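Local coordinates for protein alpha,alpha-trehalose-phosphate synthase (UDP-forming) (Burkholderia multivorans, PDB 5UOF) that belongs to glycosyltransferase family 20 and folds as a GT-B enzyme with two Rossmann-like domains, at residues R11-V15 against L126-R131; V271-D275 against Q305-T310; R321-E325 against Q344-R348. All coordinates share one frame. Numbering follows the deposited sequence.

Contact 1: R11-V15 against L126-R131; sequences RLIVV and LAALLR. With EDO (1,2-ethanediol), chain M.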
loop_
_atom_site.group_PDB
_atom_site.type_symbol
_atom_site.label_atom_id
_atom_site.label_comp_id
_atom_site.label_asym_id
_atom_site.label_seq_id
_atom_site.Cartn_x
_atom_site.Cartn_y
_atom_site.Cartn_z
ATOM N N ARG A 11 28.557 23.127 -16.837
ATOM C CA ARG A 11 27.464 23.744 -16.100
ATOM C C ARG A 11 26.564 22.676 -15.503
ATOM O O ARG A 11 26.270 21.663 -16.142
ATOM C CB ARG A 11 26.631 24.646 -17.008
ATOM C CG ARG A 11 27.418 25.792 -17.625
ATOM C CD ARG A 11 26.484 26.743 -18.337
ATOM N NE ARG A 11 25.657 26.055 -19.327
ATOM C CZ ARG A 11 24.752 26.661 -20.089
ATOM N NH1 ARG A 11 24.553 27.967 -19.968
ATOM N NH2 ARG A 11 24.035 25.955 -20.962
ATOM N N LEU A 12 26.144 22.908 -14.262
ATOM C CA LEU A 12 25.019 22.195 -13.683
ATOM C C LEU A 12 23.740 22.923 -14.068
ATOM O O LEU A 12 23.632 24.139 -13.884
ATOM C CB LEU A 12 25.149 22.118 -12.163
ATOM C CG LEU A 12 24.014 21.369 -11.456
ATOM C CD1 LEU A 12 23.997 19.905 -11.874
ATOM C CD2 LEU A 12 24.141 21.525 -9.935
ATOM N N ILE A 13 22.786 22.182 -14.620
ATOM C CA ILE A 13 21.470 22.698 -14.960
ATOM C C ILE A 13 20.498 22.075 -13.971
ATOM O O ILE A 13 20.222 20.875 -14.041
ATOM C CB ILE A 13 21.078 22.359 -16.409
ATOM C CG1 ILE A 13 22.233 22.678 -17.376
ATOM C CG2 ILE A 13 19.761 23.051 -16.812
ATOM C CD1 ILE A 13 22.627 24.140 -17.470
ATOM N N VAL A 14 19.999 22.871 -13.034
ATOM C CA VAL A 14 18.982 22.415 -12.095
ATOM C C VAL A 14 17.611 22.687 -12.697
ATOM O O VAL A 14 17.334 23.803 -13.154
ATOM C CB VAL A 14 19.138 23.114 -10.735
ATOM C CG1 VAL A 14 17.891 22.903 -9.886
ATOM C CG2 VAL A 14 20.379 22.599 -10.004
ATOM N N VAL A 15 16.753 21.670 -12.700
ATOM C CA VAL A 15 15.380 21.786 -13.182
ATOM C C VAL A 15 14.461 21.419 -12.019
ATOM O O VAL A 15 14.531 20.296 -11.498
ATOM C CB VAL A 15 15.127 20.873 -14.393
ATOM C CG1 VAL A 15 13.674 20.953 -14.842
ATOM C CG2 VAL A 15 16.062 21.235 -15.544
ATOM N N LEU A 126 13.663 24.214 -22.258
ATOM C CA LEU A 126 15.023 24.065 -21.742
ATOM C C LEU A 126 16.012 23.710 -22.850
ATOM O O LEU A 126 17.155 24.187 -22.844
ATOM C CB LEU A 126 15.056 23.004 -20.647
ATOM C CG LEU A 126 16.459 22.733 -20.100
ATOM C CD1 LEU A 126 17.017 23.990 -19.443
ATOM C CD2 LEU A 126 16.458 21.576 -19.143
ATOM N N ALA A 127 15.586 22.889 -23.814
ATOM C CA ALA A 127 16.529 22.258 -24.733
ATOM C C ALA A 127 17.349 23.289 -25.499
ATOM O O ALA A 127 18.548 23.089 -25.735
ATOM C CB ALA A 127 15.777 21.345 -25.702
ATOM N N ALA A 128 16.728 24.408 -25.874
ATOM C CA ALA A 128 17.428 25.428 -26.644
ATOM C C ALA A 128 18.533 26.099 -25.840
ATOM O O ALA A 128 19.441 26.691 -26.430
ATOM C CB ALA A 128 16.438 26.479 -27.145
ATOM N N LEU A 129 18.485 26.014 -24.513
ATOM C CA LEU A 129 19.490 26.647 -23.666
ATOM C C LEU A 129 20.668 25.734 -23.349
ATOM O O LEU A 129 21.632 26.192 -22.723
ATOM C CB LEU A 129 18.861 27.110 -22.350
ATOM C CG LEU A 129 17.572 27.916 -22.424
ATOM C CD1 LEU A 129 16.996 28.113 -21.033
ATOM C CD2 LEU A 129 17.819 29.246 -23.102
ATOM N N LEU A 130 20.622 24.472 -23.772
ATOM C CA LEU A 130 21.630 23.495 -23.387
ATOM C C LEU A 130 22.889 23.600 -24.231
ATOM O O LEU A 130 22.834 23.864 -25.435
ATOM C CB LEU A 130 21.073 22.081 -23.514
ATOM C CG LEU A 130 19.982 21.754 -22.501
ATOM C CD1 LEU A 130 19.415 20.365 -22.737
ATOM C CD2 LEU A 130 20.543 21.876 -21.075
ATOM N N ARG A 131 23.998 23.386 -23.600
ATOM C CA ARG A 131 25.266 23.088 -24.228
ATOM C C ARG A 131 25.546 21.597 -24.108
ATOM O O ARG A 131 25.054 20.944 -23.178
ATOM C CB ARG A 131 26.398 23.894 -23.583
ATOM C CG ARG A 131 26.120 25.378 -23.569
ATOM C CD ARG A 131 27.207 26.186 -22.861
ATOM N NE ARG A 131 26.832 27.596 -22.827
ATOM C CZ ARG A 131 27.397 28.516 -22.056
ATOM N NH1 ARG A 131 28.383 28.188 -21.231
ATOM N NH2 ARG A 131 26.969 29.771 -22.115
HETATM C C1 EDO M . 23.586 27.850 -25.017
HETATM O O1 EDO M . 24.795 28.607 -24.868
HETATM C C2 EDO M . 22.594 28.602 -25.904
HETATM O O2 EDO M . 22.133 29.786 -25.236
HETATM O O HOH W 1 22.217 28.968 -21.612
#
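Strand-to-helix packing, closed at one end by a stack of two arginines, joins the first strand of the N-terminal half (12-16) to the C-terminal part of helix 109-127 and the residues up to R131. The apolar part comes from alternate strand residues: V15 CG2 lies 3.6 Å from L126 CD2, I13 CG2 3.9 Å from L126 CD1, and I13 CG1 4.1 Å from L130 CD2. L130 reaches the strand although its CA-CB bond points away. L12 and V14 face the other way, onto helix 32-43. A helix on each side of a central strand is the layering of a Rossmann-like domain, here the N-terminal one of the GT-B fold. A type I turn from A127 to L130 presents the carbonyl of L129 to R11: NH2 donates to L129 O at 3.0 Å, and a water bridges NH1 to the same oxygen. The guanidinium groups of R11 and R131 stack almost parallel, centres 3.8 Å apart and planes at 2°. Two like charges are thus close together, and D134 pairs with R11 in a salt bridge. R131 NE donates to O1 of a 1,2-ethanediol, probably from the crystallisation liquor, at 3.1 Å.

Contact 2: V271-D275 against Q305-T310; sequences VDRLD and QIAPPT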
loop_
_atom_site.group_PDB
_atom_site.type_symbol
_atom_site.label_atom_id
_atom_site.label_comp_id
_atom_site.label_asym_id
_atom_site.label_seq_id
_atom_site.Cartn_x
_atom_site.Cartn_y
_atom_site.Cartn_z
ATOM N N VAL A 271 5.468 20.070 13.898
ATOM C CA VAL A 271 5.372 21.038 12.805
ATOM C C VAL A 271 5.130 20.250 11.525
ATOM O O VAL A 271 5.978 19.440 11.130
ATOM C CB VAL A 271 6.637 21.906 12.657
ATOM C CG1 VAL A 271 6.459 22.900 11.538
ATOM C CG2 VAL A 271 6.962 22.654 13.956
ATOM N N ASP A 272 3.969 20.454 10.902
ATOM C CA ASP A 272 3.586 19.682 9.719
ATOM C C ASP A 272 2.722 20.520 8.799
ATOM O O ASP A 272 1.801 21.191 9.257
ATOM C CB ASP A 272 2.758 18.434 10.074
ATOM C CG ASP A 272 3.454 17.497 11.034
ATOM O OD1 ASP A 272 3.592 17.838 12.232
ATOM O OD2 ASP A 272 3.812 16.380 10.599
ATOM N N ARG A 273 2.985 20.440 7.495
ATOM C CA ARG A 273 1.969 20.874 6.555
ATOM C C ARG A 273 0.785 19.908 6.613
ATOM O O ARG A 273 0.909 18.752 7.024
ATOM C CB ARG A 273 2.540 20.960 5.141
ATOM C CG ARG A 273 2.772 19.621 4.480
ATOM C CD ARG A 273 3.404 19.782 3.104
ATOM N NE ARG A 273 2.570 20.569 2.200
ATOM C CZ ARG A 273 1.663 20.049 1.379
ATOM N NH1 ARG A 273 1.467 18.738 1.352
ATOM N NH2 ARG A 273 0.950 20.838 0.583
ATOM N N LEU A 274 -0.385 20.397 6.226
ATOM C CA LEU A 274 -1.594 19.580 6.303
ATOM C C LEU A 274 -1.706 18.752 5.029
ATOM O O LEU A 274 -2.077 19.271 3.975
ATOM C CB LEU A 274 -2.830 20.452 6.497
ATOM C CG LEU A 274 -2.869 21.327 7.753
ATOM C CD1 LEU A 274 -4.274 21.916 7.930
ATOM C CD2 LEU A 274 -2.450 20.550 9.006
ATOM N N ASP A 275 -1.385 17.464 5.116
ATOM C CA ASP A 275 -1.752 16.540 4.050
ATOM C C ASP A 275 -2.006 15.178 4.679
ATOM O O ASP A 275 -1.744 14.959 5.868
ATOM C CB ASP A 275 -0.700 16.483 2.918
ATOM C CG ASP A 275 0.641 15.944 3.370
ATOM O OD1 ASP A 275 0.698 14.824 3.908
ATOM O OD2 ASP A 275 1.664 16.635 3.157
ATOM N N GLN A 305 1.210 22.293 18.048
ATOM C CA GLN A 305 1.182 21.832 16.660
ATOM C C GLN A 305 1.125 23.053 15.757
ATOM O O GLN A 305 0.144 23.805 15.784
ATOM C CB GLN A 305 -0.014 20.919 16.395
ATOM C CG GLN A 305 -0.160 20.534 14.915
ATOM C CD GLN A 305 0.895 19.551 14.476
ATOM O OE1 GLN A 305 1.004 18.466 15.042
ATOM N NE2 GLN A 305 1.689 19.924 13.467
ATOM N N ILE A 306 2.175 23.252 14.966
ATOM C CA ILE A 306 2.227 24.321 13.986
ATOM C C ILE A 306 1.977 23.694 12.626
ATOM O O ILE A 306 2.544 22.643 12.307
ATOM C CB ILE A 306 3.577 25.055 14.031
ATOM C CG1 ILE A 306 3.706 25.795 15.368
ATOM C CG2 ILE A 306 3.719 26.028 12.845
ATOM C CD1 ILE A 306 5.117 26.249 15.680
ATOM N N ALA A 307 1.101 24.316 11.847
ATOM C CA ALA A 307 0.767 23.848 10.502
ATOM C C ALA A 307 0.837 25.052 9.577
ATOM O O ALA A 307 -0.118 25.845 9.507
ATOM C CB ALA A 307 -0.607 23.188 10.455
ATOM N N PRO A 308 1.958 25.250 8.895
ATOM C CA PRO A 308 2.063 26.349 7.944
ATOM C C PRO A 308 0.982 26.219 6.888
ATOM O O PRO A 308 0.853 25.160 6.262
ATOM C CB PRO A 308 3.464 26.163 7.336
ATOM C CG PRO A 308 4.204 25.292 8.320
ATOM C CD PRO A 308 3.172 24.417 8.945
ATOM N N PRO A 309 0.159 27.247 6.698
ATOM C CA PRO A 309 -0.956 27.127 5.749
ATOM C C PRO A 309 -0.467 26.842 4.334
ATOM O O PRO A 309 0.543 27.386 3.882
ATOM C CB PRO A 309 -1.645 28.493 5.840
ATOM C CG PRO A 309 -1.267 29.014 7.198
ATOM C CD PRO A 309 0.139 28.534 7.414
ATOM N N THR A 310 -1.182 25.944 3.650
ATOM C CA THR A 310 -0.963 25.635 2.235
ATOM C C THR A 310 -2.338 25.588 1.566
ATOM O O THR A 310 -2.813 24.521 1.169
ATOM C CB THR A 310 -0.210 24.310 2.041
ATOM O OG1 THR A 310 -0.924 23.252 2.693
ATOM C CG2 THR A 310 1.209 24.390 2.597
HETATM O O HOH W 2 -0.591 23.132 5.421
HETATM O O HOH W 3 -2.017 21.132 2.161
#
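Two strand ends, running side by side as they leave a parallel sheet, are joined here by direct bonds at the start and by water further on. The backbone of D272 donates from N to I306 O (3.0 Å), and V271 CA makes a CA-H...O contact with that carbonyl at 3.3 Å. I306 O also accepts from Q305 NE2 (3.1 Å), which donates in addition to D272 OD1 at 3.1 Å; Q305 OE1 is bonded to S270 and D272 OD2 forms a salt bridge with R283. V271 and I306 form a parallel bridge in the sheet of the C-terminal Rossmann-like domain of the GT-B fold, beyond which both segments become loops at the C-terminal ends of the strands. There L274 CD2 packs on A307 CB at 3.5 Å. One water accepts from L274 N (2.9 Å), donates to P308 O (2.6 Å) and meets T310 OG1 (2.8 Å); another links L274 O (2.6 Å) to T310 OG1 (2.4 Å). R273 NH1 pairs with D275 OD2, two residues on, in a 2.8 Å salt bridge.

Contact 3: R321-E325 against Q344-R348; sequences RETLE and QYLNR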
loop_
_atom_site.group_PDB
_atom_site.type_symbol
_atom_site.label_atom_id
_atom_site.label_comp_id
_atom_site.label_asym_id
_atom_site.label_seq_id
_atom_site.Cartn_x
_atom_site.Cartn_y
_atom_site.Cartn_z
ATOM N N ARG A 321 -7.942 20.525 7.958
ATOM C CA ARG A 321 -7.989 21.546 9.002
ATOM C C ARG A 321 -9.259 21.418 9.839
ATOM O O ARG A 321 -9.207 21.485 11.073
ATOM C CB ARG A 321 -7.881 22.936 8.373
ATOM C CG ARG A 321 -7.961 24.059 9.377
ATOM C CD ARG A 321 -7.572 25.385 8.755
ATOM N NE ARG A 321 -7.724 26.470 9.724
ATOM C CZ ARG A 321 -7.214 27.687 9.579
ATOM N NH1 ARG A 321 -6.501 27.988 8.498
ATOM N NH2 ARG A 321 -7.410 28.599 10.526
ATOM N N GLU A 322 -10.402 21.192 9.191
ATOM C CA GLU A 322 -11.649 21.043 9.938
ATOM C C GLU A 322 -11.584 19.838 10.868
ATOM O O GLU A 322 -12.003 19.913 12.031
ATOM C CB GLU A 322 -12.835 20.913 8.978
ATOM C CG GLU A 322 -14.113 20.466 9.670
ATOM C CD GLU A 322 -15.357 20.714 8.838
ATOM O OE1 GLU A 322 -15.373 21.695 8.064
ATOM O OE2 GLU A 322 -16.319 19.929 8.959
ATOM N N THR A 323 -11.045 18.720 10.371
ATOM C CA THR A 323 -10.921 17.524 11.191
ATOM C C THR A 323 -10.041 17.781 12.403
ATOM O O THR A 323 -10.393 17.388 13.522
ATOM C CB THR A 323 -10.362 16.378 10.354
ATOM O OG1 THR A 323 -11.283 16.067 9.297
ATOM C CG2 THR A 323 -10.170 15.158 11.206
ATOM N N LEU A 324 -8.904 18.468 12.204
ATOM C CA LEU A 324 -7.969 18.700 13.305
ATOM C C LEU A 324 -8.515 19.708 14.301
ATOM O O LEU A 324 -8.274 19.587 15.508
ATOM C CB LEU A 324 -6.622 19.184 12.772
ATOM C CG LEU A 324 -5.820 18.182 11.952
ATOM C CD1 LEU A 324 -4.498 18.818 11.544
ATOM C CD2 LEU A 324 -5.585 16.908 12.768
ATOM N N GLU A 325 -9.226 20.729 13.817
ATOM C CA GLU A 325 -9.863 21.659 14.743
ATOM C C GLU A 325 -10.873 20.937 15.627
ATOM O O GLU A 325 -10.961 21.212 16.827
ATOM C CB GLU A 325 -10.513 22.810 13.970
ATOM C CG GLU A 325 -9.465 23.776 13.423
ATOM C CD GLU A 325 -9.984 24.785 12.409
ATOM O OE1 GLU A 325 -9.227 25.738 12.123
ATOM O OE2 GLU A 325 -11.110 24.635 11.884
ATOM N N GLN A 344 -2.159 23.437 21.699
ATOM C CA GLN A 344 -2.157 24.690 20.948
ATOM C C GLN A 344 -1.972 24.347 19.478
ATOM O O GLN A 344 -0.924 23.824 19.090
ATOM C CB GLN A 344 -1.042 25.616 21.425
ATOM C CG GLN A 344 -1.164 25.973 22.885
ATOM C CD GLN A 344 0.036 26.757 23.380
ATOM O OE1 GLN A 344 0.695 26.360 24.352
ATOM N NE2 GLN A 344 0.327 27.874 22.716
ATOM N N TYR A 345 -2.987 24.624 18.668
ATOM C CA TYR A 345 -2.981 24.249 17.261
ATOM C C TYR A 345 -2.993 25.538 16.451
ATOM O O TYR A 345 -3.986 26.279 16.454
ATOM C CB TYR A 345 -4.168 23.337 16.937
ATOM C CG TYR A 345 -4.371 23.102 15.472
ATOM C CD1 TYR A 345 -3.292 22.917 14.621
ATOM C CD2 TYR A 345 -5.649 23.077 14.932
ATOM C CE1 TYR A 345 -3.480 22.723 13.272
ATOM C CE2 TYR A 345 -5.845 22.881 13.588
ATOM C CZ TYR A 345 -4.758 22.702 12.770
ATOM O OH TYR A 345 -4.957 22.516 11.433
ATOM N N LEU A 346 -1.873 25.810 15.776
ATOM C CA LEU A 346 -1.581 27.114 15.189
ATOM C C LEU A 346 -1.450 26.955 13.683
ATOM O O LEU A 346 -0.474 26.370 13.202
ATOM C CB LEU A 346 -0.295 27.686 15.789
ATOM C CG LEU A 346 -0.431 28.002 17.282
ATOM C CD1 LEU A 346 0.938 28.163 17.940
ATOM C CD2 LEU A 346 -1.274 29.264 17.450
ATOM N N ASN A 347 -2.425 27.495 12.949
ATOM C CA ASN A 347 -2.429 27.469 11.487
ATOM C C ASN A 347 -1.701 28.714 10.979
ATOM O O ASN A 347 -2.285 29.624 10.388
ATOM C CB ASN A 347 -3.860 27.411 10.965
ATOM C CG ASN A 347 -4.558 26.121 11.326
ATOM O OD1 ASN A 347 -5.500 26.102 12.125
ATOM N ND2 ASN A 347 -4.101 25.028 10.737
ATOM N N ARG A 348 -0.393 28.744 11.245
ATOM C CA ARG A 348 0.409 29.952 11.126
ATOM C C ARG A 348 1.787 29.624 10.570
ATOM O O ARG A 348 2.335 28.542 10.802
ATOM C CB ARG A 348 0.618 30.649 12.487
ATOM C CG ARG A 348 -0.632 30.861 13.309
ATOM C CD ARG A 348 -1.382 32.102 12.862
ATOM N NE ARG A 348 -2.641 32.258 13.583
ATOM C CZ ARG A 348 -3.838 32.019 13.054
ATOM N NH1 ARG A 348 -3.944 31.623 11.790
ATOM N NH2 ARG A 348 -4.930 32.173 13.790
HETATM O O HOH W 4 -4.471 30.328 8.954
#
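Helix 321-325 runs nearly antiparallel to strand 344-346, at 163° with the axes 10.7 Å apart, and side chains fill the space between. R321 comes first: its CG lies 4.0 Å from Y345 OH, while NE donates to E325 OE1 one helical turn on, a 2.9 Å salt bridge. N347 OD1 sits over one face of the guanidinium, and a water accepts from R321 NH1 (3.1 Å) and donates to N347 O (2.7 Å), the carbonyl of the residue centred in an inverse gamma turn. Next to touch the strand is L324, whose CB is 3.9 Å from Y345 CE2 and CD1 3.7 Å from Y345 OH. E325 then brings CG to the edge of the Y345 ring, 3.7 Å from CE2. The tyrosine hydroxyl is held by N347 ND2, which donates to Y345 OH at 2.7 Å. Helix 314-335 is the crossover of the beta-alpha-beta unit 301-306, 314-335, 343-346; L324 also meets L280 and V281 of the adjacent helix 280-293, and Y345 rests beside Q305 on the neighbouring strand.

Overall arrangement
From the N terminus, contact 1 comes first, returning the chain to its opening strand after 110 intervening residues and closing within the N-terminal domain. Contact 2 opens only much later, on the far side of the chain's centre, its own centre about 34 Å from that of contact 1. It closes the connection made through helix 280-293 between strands 266-271 and 301-306. Contact 3 follows, closing the return half of the next crossover, from helix 314-335 to the sheet's outermost strand within this chain, 343-346. The three are in series, with no nesting or crossing. Contacts 2 and 3 touch, since Q305 N to Q344 O and L346 N to Q305 O, each 2.8 Å, probably hydrogen-bond their strands into one sheet.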